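Local coordinates for GMP reductase (Trypanosoma brucei brucei, PDB 6JIG), which probably catalyses the irreversible NADPH-dependent deamination of GMP to IMP, helping to balance adenine and guanine nucleotides, and binds guanine nucleotides at its CBS domains, at residues V18-Q23 with E464-R469; K31-T36 with S453-S458; R112-G117 with G128-V133. The protein carries 1 engineered substitution. All blocks are in the same frame, centred on the assembly; numbering follows the deposited sequence.

Contact 1: V18-Q23 with E464-R469; sequences VLIIPQ and EEMQRR
I20 and M466 reach toward each other tip to tip, and the methyl-to-methyl touch of I20 CD1 on M466 CE, 3.9 Å, is the packed part of this contact. M466 leaves the helix with CG anti to the backbone N (chi1 -177°) and then bends at chi2 (62°), which brings its end nearer to strand 18-20 than its first bond would suggest. A long, flexible thioether suits a helix set back from its neighbour, and a branched isoleucine suits the strand that receives it; S361 and I364 of helix 357-365 help to enclose the pair.

Toward Q23 and R469 the packing thins. Q23 CG comes only within 4.2 Å of R469 O, and the amide is engaged within its own segment: Q23 NE2 donates to I21 O over 3.0 Å, approaching from above the carbonyl plane (62° out of it). R469 turns its far end away from segment 18-23, back along one helical turn, where NH1 forms a 2.6 Å salt bridge to E465 OE1 while the guanidinium lays one face over E465 CG. E465 OE1 also pairs with R26.

Strand 18-20 forms a two-stranded antiparallel sheet with strand 472-475; together with that pairing, the contact holds N-terminal chain to the C-terminal helix 463-469 beside the TIM barrel of the IMPDH/GMPR family.

Contact 2: K31-T36 with S453-S458; sequences KEVNTT and SGMSYS
In the catalytic TIM-barrel domain of this IMPDH/GMPR-family enzyme, the last turn of helix 440-457 packs against the irregular segment 31-36 that leads into strand 37-40, with M455 the residue of the helix that meets V33, N34 and T35. It is a small, buried, chiefly apolar contact.

The first bond of M455's side chain points toward the segment, and its chain bends at chi3 (66°), curling the terminal methyl over V33. V33 crosses it obliquely and offers one branch: CG1, anti to the backbone N (chi1 -174°), lies 3.8 Å from M455 CB and 3.7 Å from M455 SD. The beta-branched valine thus presents a compact methyl across which the unbranched methionine passes. T35 meets the sulfur from another quarter, at about a right angle, with its methyl CG2 at 4.1 Å from M455 SD. Threonine serves two roles here, since its OG1 hydrogen-bonds S46 O while its methyl faces the helix.

N34 has its first side-chain bond directed away from the helix, and its amide oxygen holds the next turn of chain instead. N34 OD1 accepts from T36 N at 2.9 Å, an Asx turn, and also takes a 2.6 Å bond from T36 OG1 in the carbonyl plane. Two bonds on one oxygen should help fix the amide. The backbone of N34 still touches the methionine: M455 CE sits 3.5 Å from N34 O and, closer than usual van der Waals contact for carbons, 3.5 Å from V33 CG1.

Contact 3: R112-G117 with G128-V133; sequences REAWEG and GCLLVV. With 5GP (guanosine-5'-monophosphate), chain C.
L130 spreads its two methyls over the main chain of helix 111-118, at A114 and G117, more than over any side chain of that helix. CD1 lies 3.5 Å from A114 O, and CD2 is 3.8 Å from G117 O. The fork of the leucine therefore spans two carbonyls three residues apart. L130 CG stands anti to the carbonyl carbon (chi1 -51°), carrying the fork toward the helix. G117 suits its place because, with no side chain, it lets L130 CD1 come close to the helix. Alanine at 114 likewise keeps the helix near, its CB reaching L130 CD1 only at 4.5 Å.

The residues at the head of strand 129-133, G128 just before it and C129 within it, line the nucleotide site. G128 brings its CA to 3.0 Å from O2P of the bound guanosine monophosphate; glycine, with no CB, leaves room for the phosphate oxygen. C129 meets the guanine amino group: C129 O accepts a weak, bent bond from N2 of the nucleotide (129° at the hydrogen), and C129 SG is 3.3 Å from the same nitrogen. Both residues are seen to bind GMP and GTP at the CBS domains; here the backbone N of R103 and the side chains of S210 and D211 also hydrogen-bond the GMP.

Within the first CBS motif, strand 104-105, helix 111-118 and strand 129-133 form a beta-alpha-beta unit. I105 of strand 104-105 touches both A114 and L130, while strand 141-146 runs antiparallel along the other edge of strand 129-133.

In the fold
Contacts 1 and 2 adjoin, their centres 10 Å apart, in the catalytic domain, where successive helices 463-469 and 440-457 each present a methionine to N-terminal chain. They also touch directly: M466 SD lies 3.6 Å from M455 CA, and Q23 N probably hydrogen-bonds Y457 O. Both lie within reach of a second subunit. Contact 2 is buried, whereas contact 1 is partly buried, with an apolar tip-to-tip touch at its buried end and, at its more exposed end, a salt bridge kept within helix 463-469. Contact 3 stands apart in the CBS region, about 31 Å from contact 2 between nearest atoms. It is buried too, but there a strand leucine packs on helix backbone, and the strand's start lines a nucleotide site.

Contact 1: V18-Q23 with E464-R469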
loop_
_atom_site.group_PDB
_atom_site.type_symbol
_atom_site.label_atom_id
_atom_site.label_comp_id
_atom_site.label_asym_id
_atom_site.label_seq_id
_atom_site.Cartn_x
_atom_site.Cartn_y
_atom_site.Cartn_z
ATOM N N VAL A 18 11.632 7.559 28.429
ATOM C CA VAL A 18 12.273 6.968 29.599
ATOM C C VAL A 18 11.772 5.548 29.842
ATOM O O VAL A 18 10.725 5.128 29.343
ATOM C CB VAL A 18 12.068 7.832 30.875
ATOM C CG1 VAL A 18 12.678 9.227 30.681
ATOM C CG2 VAL A 18 10.585 7.959 31.217
ATOM N N LEU A 19 12.569 4.800 30.598
ATOM C CA LEU A 19 12.140 3.543 31.205
ATOM C C LEU A 19 12.364 3.623 32.700
ATOM O O LEU A 19 13.223 4.374 33.160
ATOM C CB LEU A 19 12.927 2.351 30.654
ATOM C CG LEU A 19 12.796 2.117 29.161
ATOM C CD1 LEU A 19 13.870 1.108 28.760
ATOM C CD2 LEU A 19 11.404 1.592 28.833
ATOM N N ILE A 20 11.583 2.845 33.454
ATOM C CA ILE A 20 11.797 2.682 34.889
ATOM C C ILE A 20 12.955 1.713 35.110
ATOM O O ILE A 20 12.951 0.598 34.589
ATOM C CB ILE A 20 10.524 2.175 35.574
ATOM C CG1 ILE A 20 9.418 3.230 35.456
ATOM C CG2 ILE A 20 10.802 1.799 37.045
ATOM C CD1 ILE A 20 8.016 2.649 35.757
ATOM N N ILE A 21 13.958 2.149 35.853
ATOM C CA ILE A 21 15.122 1.297 36.109
ATOM C C ILE A 21 14.728 0.245 37.137
ATOM O O ILE A 21 14.220 0.608 38.212
ATOM C CB ILE A 21 16.297 2.129 36.628
ATOM C CG1 ILE A 21 16.767 3.156 35.593
ATOM C CG2 ILE A 21 17.470 1.209 36.992
ATOM C CD1 ILE A 21 17.692 4.210 36.201
ATOM N N PRO A 22 14.944 -1.042 36.871
ATOM C CA PRO A 22 14.606 -2.057 37.877
ATOM C C PRO A 22 15.406 -1.839 39.155
ATOM O O PRO A 22 16.581 -1.479 39.119
ATOM C CB PRO A 22 14.972 -3.378 37.190
ATOM C CG PRO A 22 14.933 -3.061 35.709
ATOM C CD PRO A 22 15.432 -1.641 35.615
ATOM N N GLN A 23 14.741 -2.050 40.292
ATOM C CA GLN A 23 15.304 -1.867 41.622
ATOM C C GLN A 23 15.173 -3.174 42.389
ATOM O O GLN A 23 14.491 -4.108 41.961
ATOM C CB GLN A 23 14.583 -0.756 42.406
ATOM C CG GLN A 23 14.473 0.576 41.689
ATOM C CD GLN A 23 15.830 1.237 41.510
ATOM O OE1 GLN A 23 16.594 1.383 42.468
ATOM N NE2 GLN A 23 16.133 1.651 40.279
ATOM N N GLU A 464 3.003 5.688 47.397
ATOM C CA GLU A 464 4.029 6.595 47.921
ATOM C C GLU A 464 5.426 6.009 47.764
ATOM O O GLU A 464 6.391 6.745 47.511
ATOM C CB GLU A 464 3.773 6.928 49.398
ATOM N N GLU A 465 5.567 4.697 47.953
ATOM C CA GLU A 465 6.863 4.062 47.716
ATOM C C GLU A 465 7.237 4.110 46.238
ATOM O O GLU A 465 8.412 4.281 45.891
ATOM C CB GLU A 465 6.842 2.613 48.199
ATOM C CG GLU A 465 6.974 2.450 49.705
ATOM C CD GLU A 465 6.951 0.987 50.141
ATOM O OE1 GLU A 465 7.285 0.101 49.315
ATOM O OE2 GLU A 465 6.609 0.724 51.319
ATOM N N MET A 466 6.255 3.932 45.352
ATOM C CA MET A 466 6.525 4.035 43.919
ATOM C C MET A 466 7.045 5.421 43.568
ATOM O O MET A 466 8.004 5.565 42.797
ATOM C CB MET A 466 5.248 3.712 43.133
ATOM C CG MET A 466 5.425 3.705 41.616
ATOM S SD MET A 466 6.591 2.443 41.099
ATOM C CE MET A 466 6.399 2.515 39.310
ATOM N N GLN A 467 6.435 6.457 44.138
ATOM C CA GLN A 467 6.865 7.823 43.857
ATOM C C GLN A 467 8.247 8.099 44.432
ATOM O O GLN A 467 9.049 8.805 43.815
ATOM C CB GLN A 467 5.839 8.808 44.413
ATOM C CG GLN A 467 4.465 8.655 43.777
ATOM C CD GLN A 467 3.392 9.382 44.555
ATOM O OE1 GLN A 467 3.533 9.622 45.755
ATOM N NE2 GLN A 467 2.306 9.723 43.879
ATOM N N ARG A 468 8.559 7.535 45.602
ATOM C CA ARG A 468 9.855 7.818 46.219
ATOM C C ARG A 468 10.982 7.000 45.592
ATOM O O ARG A 468 12.098 7.505 45.433
ATOM C CB ARG A 468 9.799 7.548 47.727
ATOM N N ARG A 469 10.712 5.756 45.213
ATOM C CA ARG A 469 11.773 4.833 44.829
ATOM C C ARG A 469 12.077 4.824 43.334
ATOM O O ARG A 469 13.167 4.400 42.943
ATOM C CB ARG A 469 11.419 3.413 45.273
ATOM C CG ARG A 469 11.626 3.215 46.762
ATOM C CD ARG A 469 11.003 1.946 47.315
ATOM N NE ARG A 469 10.944 2.075 48.777
ATOM C CZ ARG A 469 10.428 1.179 49.612
ATOM N NH1 ARG A 469 9.911 0.053 49.147
ATOM N NH2 ARG A 469 10.428 1.416 50.920
#

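Contact 2: K31-T36 with S453-S458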
loop_
_atom_site.group_PDB
_atom_site.type_symbol
_atom_site.label_atom_id
_atom_site.label_comp_id
_atom_site.label_asym_id
_atom_site.label_seq_id
_atom_site.Cartn_x
_atom_site.Cartn_y
_atom_site.Cartn_z
ATOM N N LYS A 31 -0.112 -9.834 45.290
ATOM C CA LYS A 31 -1.146 -9.321 46.180
ATOM C C LYS A 31 -0.625 -8.303 47.188
ATOM O O LYS A 31 -1.429 -7.548 47.745
ATOM C CB LYS A 31 -1.808 -10.480 46.924
ATOM N N GLU A 32 0.686 -8.265 47.448
ATOM C CA GLU A 32 1.232 -7.341 48.439
ATOM C C GLU A 32 1.314 -5.897 47.946
ATOM O O GLU A 32 1.668 -5.016 48.738
ATOM C CB GLU A 32 2.631 -7.788 48.890
ATOM C CG GLU A 32 2.826 -9.290 48.986
ATOM C CD GLU A 32 4.221 -9.682 49.478
ATOM O OE1 GLU A 32 5.195 -8.948 49.200
ATOM O OE2 GLU A 32 4.343 -10.732 50.144
ATOM N N VAL A 33 1.004 -5.636 46.678
ATOM C CA VAL A 33 1.185 -4.321 46.070
ATOM C C VAL A 33 -0.127 -3.545 46.205
ATOM O O VAL A 33 -1.129 -3.894 45.580
ATOM C CB VAL A 33 1.611 -4.450 44.601
ATOM C CG1 VAL A 33 1.943 -3.108 44.017
ATOM C CG2 VAL A 33 2.809 -5.404 44.464
ATOM N N ASN A 34 -0.117 -2.485 47.008
ATOM C CA ASN A 34 -1.302 -1.689 47.311
ATOM C C ASN A 34 -1.329 -0.464 46.404
ATOM O O ASN A 34 -0.344 0.274 46.351
ATOM C CB ASN A 34 -1.258 -1.248 48.774
ATOM C CG ASN A 34 -2.484 -0.506 49.197
ATOM O OD1 ASN A 34 -2.654 0.668 48.878
ATOM N ND2 ASN A 34 -3.338 -1.172 49.963
ATOM N N THR A 35 -2.450 -0.235 45.713
ATOM C CA THR A 35 -2.535 0.887 44.778
ATOM C C THR A 35 -3.381 2.041 45.288
ATOM O O THR A 35 -3.713 2.931 44.501
ATOM C CB THR A 35 -3.082 0.441 43.419
ATOM O OG1 THR A 35 -4.393 -0.120 43.582
ATOM C CG2 THR A 35 -2.145 -0.571 42.751
ATOM N N THR A 36 -3.736 2.069 46.577
ATOM C CA THR A 36 -4.594 3.146 47.063
ATOM C C THR A 36 -3.872 4.496 47.009
ATOM O O THR A 36 -2.659 4.588 47.210
ATOM C CB THR A 36 -5.085 2.853 48.488
ATOM O OG1 THR A 36 -3.980 2.901 49.389
ATOM C CG2 THR A 36 -5.712 1.481 48.557
ATOM N N SER A 453 2.829 -4.421 38.170
ATOM C CA SER A 453 4.089 -4.958 37.675
ATOM C C SER A 453 5.187 -3.896 37.714
ATOM O O SER A 453 6.305 -4.161 38.163
ATOM C CB SER A 453 3.907 -5.511 36.264
ATOM O OG SER A 453 5.120 -6.089 35.805
ATOM N N GLY A 454 4.886 -2.679 37.250
ATOM C CA GLY A 454 5.876 -1.615 37.333
ATOM C C GLY A 454 6.272 -1.293 38.762
ATOM O O GLY A 454 7.439 -1.029 39.049
ATOM N N MET A 455 5.305 -1.306 39.680
ATOM C CA MET A 455 5.643 -1.060 41.078
ATOM C C MET A 455 6.594 -2.128 41.601
ATOM O O MET A 455 7.532 -1.828 42.350
ATOM C CB MET A 455 4.358 -0.991 41.919
ATOM C CG MET A 455 3.476 0.214 41.547
ATOM S SD MET A 455 1.848 0.163 42.358
ATOM C CE MET A 455 2.368 0.349 44.069
ATOM N N SER A 456 6.376 -3.375 41.199
ATOM C CA SER A 456 7.281 -4.449 41.593
ATOM C C SER A 456 8.687 -4.227 41.042
ATOM O O SER A 456 9.678 -4.569 41.698
ATOM C CB SER A 456 6.728 -5.787 41.121
ATOM O OG SER A 456 7.590 -6.842 41.511
ATOM N N TYR A 457 8.799 -3.647 39.840
ATOM C CA TYR A 457 10.133 -3.388 39.304
ATOM C C TYR A 457 10.839 -2.284 40.076
ATOM O O TYR A 457 12.075 -2.271 40.143
ATOM C CB TYR A 457 10.068 -3.040 37.816
ATOM C CG TYR A 457 10.076 -4.247 36.924
ATOM C CD1 TYR A 457 11.256 -4.944 36.683
ATOM C CD2 TYR A 457 8.902 -4.713 36.338
ATOM C CE1 TYR A 457 11.273 -6.045 35.871
ATOM C CE2 TYR A 457 8.907 -5.824 35.526
ATOM C CZ TYR A 457 10.104 -6.487 35.297
ATOM O OH TYR A 457 10.141 -7.592 34.487
ATOM N N SER A 458 10.084 -1.358 40.661
ATOM C CA SER A 458 10.660 -0.320 41.508
ATOM C C SER A 458 10.827 -0.775 42.950
ATOM O O SER A 458 11.292 0.018 43.778
ATOM C CB SER A 458 9.797 0.958 41.474
ATOM O OG SER A 458 10.050 1.723 40.284
#

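Contact 3: R112-G117 with G128-V133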
loop_
_atom_site.group_PDB
_atom_site.type_symbol
_atom_site.label_atom_id
_atom_site.label_comp_id
_atom_site.label_asym_id
_atom_site.label_seq_id
_atom_site.Cartn_x
_atom_site.Cartn_y
_atom_site.Cartn_z
ATOM N N ARG A 112 -49.317 -3.088 33.981
ATOM C CA ARG A 112 -48.683 -2.284 32.940
ATOM C C ARG A 112 -48.021 -1.047 33.532
ATOM O O ARG A 112 -46.926 -0.654 33.113
ATOM C CB ARG A 112 -49.712 -1.884 31.877
ATOM C CG ARG A 112 -49.175 -0.946 30.797
ATOM C CD ARG A 112 -50.046 -0.953 29.542
ATOM N N GLU A 113 -48.664 -0.422 34.515
ATOM C CA GLU A 113 -48.056 0.731 35.164
ATOM C C GLU A 113 -46.937 0.316 36.115
ATOM O O GLU A 113 -45.980 1.075 36.311
ATOM C CB GLU A 113 -49.127 1.543 35.887
ATOM C CG GLU A 113 -50.058 2.256 34.913
ATOM C CD GLU A 113 -51.343 2.735 35.551
ATOM O OE1 GLU A 113 -51.737 3.894 35.291
ATOM O OE2 GLU A 113 -51.964 1.955 36.305
ATOM N N ALA A 114 -47.033 -0.880 36.699
ATOM C CA ALA A 114 -45.935 -1.400 37.507
ATOM C C ALA A 114 -44.682 -1.589 36.664
ATOM O O ALA A 114 -43.585 -1.183 37.065
ATOM C CB ALA A 114 -46.347 -2.707 38.176
ATOM N N TRP A 115 -44.826 -2.190 35.477
ATOM C CA TRP A 115 -43.671 -2.385 34.602
ATOM C C TRP A 115 -43.043 -1.054 34.219
ATOM O O TRP A 115 -41.816 -0.942 34.133
ATOM C CB TRP A 115 -44.072 -3.155 33.341
ATOM C CG TRP A 115 -44.189 -4.627 33.535
ATOM C CD1 TRP A 115 -45.340 -5.357 33.587
ATOM C CD2 TRP A 115 -43.114 -5.558 33.696
ATOM N NE1 TRP A 115 -45.048 -6.687 33.773
ATOM C CE2 TRP A 115 -43.687 -6.836 33.843
ATOM C CE3 TRP A 115 -41.722 -5.435 33.726
ATOM C CZ2 TRP A 115 -42.916 -7.986 34.025
ATOM C CZ3 TRP A 115 -40.956 -6.578 33.906
ATOM C CH2 TRP A 115 -41.558 -7.837 34.056
ATOM N N GLU A 116 -43.868 -0.031 33.986
ATOM C CA GLU A 116 -43.327 1.283 33.651
ATOM C C GLU A 116 -42.566 1.883 34.831
ATOM O O GLU A 116 -41.503 2.486 34.648
ATOM C CB GLU A 116 -44.451 2.217 33.195
ATOM N N GLY A 117 -43.088 1.725 36.049
ATOM C CA GLY A 117 -42.363 2.210 37.212
ATOM C C GLY A 117 -41.059 1.465 37.437
ATOM O O GLY A 117 -40.058 2.053 37.856
ATOM N N GLY A 128 -35.644 -2.674 40.932
ATOM C CA GLY A 128 -36.088 -4.052 41.017
ATOM C C GLY A 128 -37.373 -4.251 41.792
ATOM O O GLY A 128 -38.011 -5.301 41.699
ATOM N N CYS A 129 -37.776 -3.248 42.551
ATOM C CA CYS A 129 -39.011 -3.368 43.290
ATOM C C CYS A 129 -39.635 -1.990 43.416
ATOM O O CYS A 129 -38.970 -0.962 43.260
ATOM C CB CYS A 129 -38.762 -4.052 44.649
ATOM S SG CYS A 129 -38.286 -2.962 45.981
ATOM N N LEU A 130 -40.947 -1.978 43.618
ATOM C CA LEU A 130 -41.689 -0.773 43.944
ATOM C C LEU A 130 -42.427 -1.025 45.246
ATOM O O LEU A 130 -43.034 -2.086 45.424
ATOM C CB LEU A 130 -42.699 -0.401 42.843
ATOM C CG LEU A 130 -42.228 -0.312 41.390
ATOM C CD1 LEU A 130 -43.432 -0.148 40.456
ATOM C CD2 LEU A 130 -41.240 0.841 41.205
ATOM N N LEU A 131 -42.364 -0.066 46.165
ATOM C CA LEU A 131 -43.116 -0.173 47.407
ATOM C C LEU A 131 -44.530 0.337 47.167
ATOM O O LEU A 131 -44.722 1.401 46.574
ATOM C CB LEU A 131 -42.419 0.596 48.530
ATOM C CG LEU A 131 -41.049 -0.077 48.702
ATOM C CD1 LEU A 131 -39.929 0.900 49.031
ATOM C CD2 LEU A 131 -41.105 -1.239 49.694
ATOM N N VAL A 132 -45.515 -0.445 47.591
ATOM C CA VAL A 132 -46.916 -0.081 47.418
ATOM C C VAL A 132 -47.338 0.753 48.618
ATOM O O VAL A 132 -47.203 0.315 49.764
ATOM C CB VAL A 132 -47.801 -1.328 47.267
ATOM C CG1 VAL A 132 -49.236 -0.923 46.962
ATOM C CG2 VAL A 132 -47.251 -2.222 46.171
ATOM N N VAL A 133 -47.827 1.965 48.357
ATOM C CA VAL A 133 -48.208 2.900 49.404
ATOM C C VAL A 133 -49.605 3.430 49.104
ATOM O O VAL A 133 -50.093 3.366 47.973
ATOM C CB VAL A 133 -47.209 4.072 49.549
ATOM C CG1 VAL A 133 -45.787 3.551 49.850
ATOM C CG2 VAL A 133 -47.226 4.945 48.305
HETATM P P 5GP C . -32.607 -4.933 42.225
HETATM O O1P 5GP C . -32.261 -6.142 43.064
HETATM O O2P 5GP C . -33.684 -4.045 42.814
HETATM O O3P 5GP C . -32.570 -5.111 40.720
HETATM O "O5'" 5GP C . -31.396 -3.944 42.466
HETATM C "C5'" 5GP C . -31.669 -2.715 43.098
HETATM C "C4'" 5GP C . -30.576 -1.721 42.865
HETATM O "O4'" 5GP C . -31.202 -0.479 42.424
HETATM C "C3'" 5GP C . -29.816 -1.396 44.148
HETATM O "O3'" 5GP C . -28.441 -1.129 43.873
HETATM C "C2'" 5GP C . -30.537 -0.146 44.643
HETATM O "O2'" 5GP C . -29.803 0.674 45.525
HETATM C "C1'" 5GP C . -30.878 0.555 43.328
HETATM N N9 5GP C . -32.013 1.463 43.468
HETATM C C8 5GP C . -31.926 2.799 43.379
HETATM N N7 5GP C . -33.132 3.343 43.620
HETATM C C5 5GP C . -33.989 2.330 43.898
HETATM C C6 5GP C . -35.339 2.299 44.219
HETATM O O6 5GP C . -35.985 3.364 44.298
HETATM N N1 5GP C . -35.935 1.122 44.443
HETATM C C2 5GP C . -35.253 -0.031 44.355
HETATM N N2 5GP C . -35.913 -1.194 44.596
HETATM N N3 5GP C . -33.923 -0.038 44.034
HETATM C C4 5GP C . -33.278 1.138 43.805
#